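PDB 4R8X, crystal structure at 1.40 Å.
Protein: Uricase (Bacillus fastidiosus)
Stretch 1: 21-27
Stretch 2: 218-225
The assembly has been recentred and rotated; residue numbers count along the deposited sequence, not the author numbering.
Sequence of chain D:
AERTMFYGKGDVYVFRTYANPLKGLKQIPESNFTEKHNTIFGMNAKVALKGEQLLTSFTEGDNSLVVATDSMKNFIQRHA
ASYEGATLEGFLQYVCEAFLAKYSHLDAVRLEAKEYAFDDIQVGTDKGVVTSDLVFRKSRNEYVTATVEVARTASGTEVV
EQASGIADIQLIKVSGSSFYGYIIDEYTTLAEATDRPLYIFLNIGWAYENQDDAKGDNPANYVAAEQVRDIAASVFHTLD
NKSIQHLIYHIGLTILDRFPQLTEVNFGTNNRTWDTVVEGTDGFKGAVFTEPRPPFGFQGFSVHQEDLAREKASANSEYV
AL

Stretch 1 21-27: PLKGLKQ
Stretch 2, residues 218-225: NPANYVAA

Residues 21-27 and 218-225 of one uricase chain pack with no direct hydrogen bond between them, burying 350 Å² in total, both sides summed; their CA atoms come nearest at L25 and A220, 4.8 Å apart. Stretch 1 is extended through L22 (phi/psi -89/114) and K23 (-133/152), kinks at G24 (87/31), then extends again through L25 (-68/163) and K26 (-69/132). Stretch 2 makes a 3-10 turn over P219-A220-N221 (-60/-18, -62/-25, -103/2), held by N221 N to N218 O (2.8 Å) and Y222 N to P219 O (3.1 Å), while N218 OD1 accepts from A220 N at 3.1 Å. Beyond it Y222 (-91/130) and V223 (-97/109) run extended to A224, the N-cap of a helix.

The chief bump is the P219 ring, C-gamma exo, whose CA-to-CB bond points toward stretch 1: its CB lies 3.0 Å from K23 O, a tight carbon-oxygen approach, and 4.2 Å from L22 CD1. At G24 an ideal CB would point toward stretch 2, 4.0 Å from P219 CB, and would jam against the preceding carbonyl oxygen, so the kink suits glycine. G24 O sits 3.4 Å from A220 N at a poor hydrogen-bonding angle, but makes a CA-H...O contact with A220 CA at 3.6 Å.

Two leucines supply the apolar packing. L22 (t, p) brings CD2 to 3.8 Å from Y222 CE2. L25 (m, t) starts away but bends back: CD2 meets the edge of the Y222 ring (chi1 t, chi2 75°), 3.9 Å from CD2 of Y222, while CD1 lies 3.7 Å from A224 CB.

Water fills the polar gaps. One accepts from K26 N (2.9 Å) and lies 2.6 Å from Y222 O; another accepts from K26 NZ (2.8 Å; chi t, t, t, p) and donates to A220 O (2.8 Å).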

# COMPACT_ATOMS: atom_id res chain seq x y z
N PRO D 21 4.88 -32.56 8.62
CA PRO D 21 6.01 -31.71 9.01
C PRO D 21 7.26 -31.96 8.16
O PRO D 21 7.51 -33.08 7.71
CB PRO D 21 6.27 -32.09 10.47
CG PRO D 21 4.97 -32.66 10.95
CD PRO D 21 4.40 -33.38 9.75
N LEU D 22 8.02 -30.90 7.93
CA LEU D 22 9.34 -31.00 7.32
C LEU D 22 10.35 -31.20 8.45
O LEU D 22 10.52 -30.33 9.30
CB LEU D 22 9.62 -29.71 6.54
CG LEU D 22 10.99 -29.54 5.87
CD1 LEU D 22 11.21 -30.60 4.79
CD2 LEU D 22 11.09 -28.15 5.27
N LYS D 23 10.99 -32.37 8.49
CA LYS D 23 11.92 -32.70 9.57
C LYS D 23 13.20 -33.26 8.99
O LYS D 23 13.18 -33.86 7.93
CB LYS D 23 11.32 -33.78 10.48
CG LYS D 23 10.13 -33.35 11.31
CD LYS D 23 9.70 -34.48 12.24
CE LYS D 23 8.50 -34.09 13.07
NZ LYS D 23 8.03 -35.24 13.89
N GLY D 24 14.32 -33.09 9.70
CA GLY D 24 15.56 -33.72 9.30
C GLY D 24 16.39 -32.94 8.30
O GLY D 24 17.10 -33.51 7.47
N LEU D 25 16.30 -31.61 8.38
CA LEU D 25 17.12 -30.76 7.53
C LEU D 25 18.59 -30.86 7.92
O LEU D 25 18.93 -31.34 9.00
CB LEU D 25 16.62 -29.31 7.63
CG LEU D 25 15.16 -29.11 7.23
CD1 LEU D 25 14.66 -27.70 7.56
CD2 LEU D 25 14.96 -29.43 5.75
N LYS D 26 19.47 -30.43 7.02
CA LYS D 26 20.91 -30.48 7.28
C LYS D 26 21.28 -29.49 8.37
O LYS D 26 20.87 -28.33 8.33
CB LYS D 26 21.68 -30.16 6.00
CG LYS D 26 23.19 -30.24 6.12
CD LYS D 26 23.85 -29.67 4.87
CE LYS D 26 25.22 -30.28 4.63
NZ LYS D 26 25.11 -31.69 4.18
N GLN D 27 22.04 -29.94 9.36
CA GLN D 27 22.54 -29.04 10.39
C GLN D 27 23.68 -28.19 9.84
O GLN D 27 24.60 -28.71 9.20
CB GLN D 27 23.01 -29.82 11.63
CG GLN D 27 21.88 -30.54 12.36
CD GLN D 27 22.23 -30.85 13.80
OE1 GLN D 27 21.39 -30.76 14.69
NE2 GLN D 27 23.48 -31.23 14.04
N ASN D 218 13.73 -36.55 0.66
CA ASN D 218 14.88 -36.70 1.54
C ASN D 218 15.26 -35.33 2.08
O ASN D 218 16.04 -34.61 1.46
CB ASN D 218 16.07 -37.31 0.79
CG ASN D 218 17.25 -37.60 1.71
OD1 ASN D 218 17.37 -37.02 2.79
ND2 ASN D 218 18.13 -38.49 1.28
N PRO D 219 14.72 -34.98 3.26
CA PRO D 219 14.89 -33.62 3.78
C PRO D 219 16.34 -33.24 4.03
O PRO D 219 16.63 -32.05 4.13
CB PRO D 219 14.13 -33.67 5.10
CG PRO D 219 13.12 -34.74 4.91
CD PRO D 219 13.82 -35.78 4.10
N ALA D 220 17.23 -34.22 4.11
CA ALA D 220 18.65 -33.92 4.26
C ALA D 220 19.18 -33.15 3.05
O ALA D 220 20.16 -32.42 3.15
CB ALA D 220 19.44 -35.19 4.45
N ASN D 221 18.51 -33.31 1.91
CA ASN D 221 18.89 -32.63 0.68
C ASN D 221 18.00 -31.44 0.34
O ASN D 221 18.19 -30.82 -0.71
CB ASN D 221 18.87 -33.60 -0.49
CG ASN D 221 19.82 -34.75 -0.31
OD1 ASN D 221 20.84 -34.61 0.36
ND2 ASN D 221 19.48 -35.89 -0.89
N TYR D 222 17.04 -31.14 1.20
CA TYR D 222 16.15 -29.99 1.00
C TYR D 222 16.73 -28.76 1.66
O TYR D 222 17.11 -28.80 2.84
CB TYR D 222 14.75 -30.25 1.57
CG TYR D 222 13.83 -29.07 1.31
CD1 TYR D 222 13.32 -28.84 0.04
CD2 TYR D 222 13.51 -28.15 2.32
CE1 TYR D 222 12.50 -27.77 -0.24
CE2 TYR D 222 12.68 -27.06 2.05
CZ TYR D 222 12.19 -26.87 0.77
OH TYR D 222 11.37 -25.81 0.49
N VAL D 223 16.78 -27.67 0.91
CA VAL D 223 17.29 -26.41 1.45
C VAL D 223 16.11 -25.55 1.89
O VAL D 223 15.36 -25.04 1.07
CB VAL D 223 18.14 -25.66 0.41
CG1 VAL D 223 18.70 -24.38 1.00
CG2 VAL D 223 19.26 -26.55 -0.10
N ALA D 224 15.96 -25.38 3.20
CA ALA D 224 14.89 -24.54 3.73
C ALA D 224 15.28 -23.07 3.60
O ALA D 224 16.40 -22.68 3.94
CB ALA D 224 14.60 -24.89 5.18
N ALA D 225 14.35 -22.26 3.09
CA ALA D 225 14.57 -20.82 2.94
C ALA D 225 15.00 -20.18 4.26
O ALA D 225 15.78 -19.24 4.27
CB ALA D 225 13.32 -20.12 2.38
O HOH W 1 18.80 -28.66 4.79
O HOH W 2 22.68 -33.07 4.25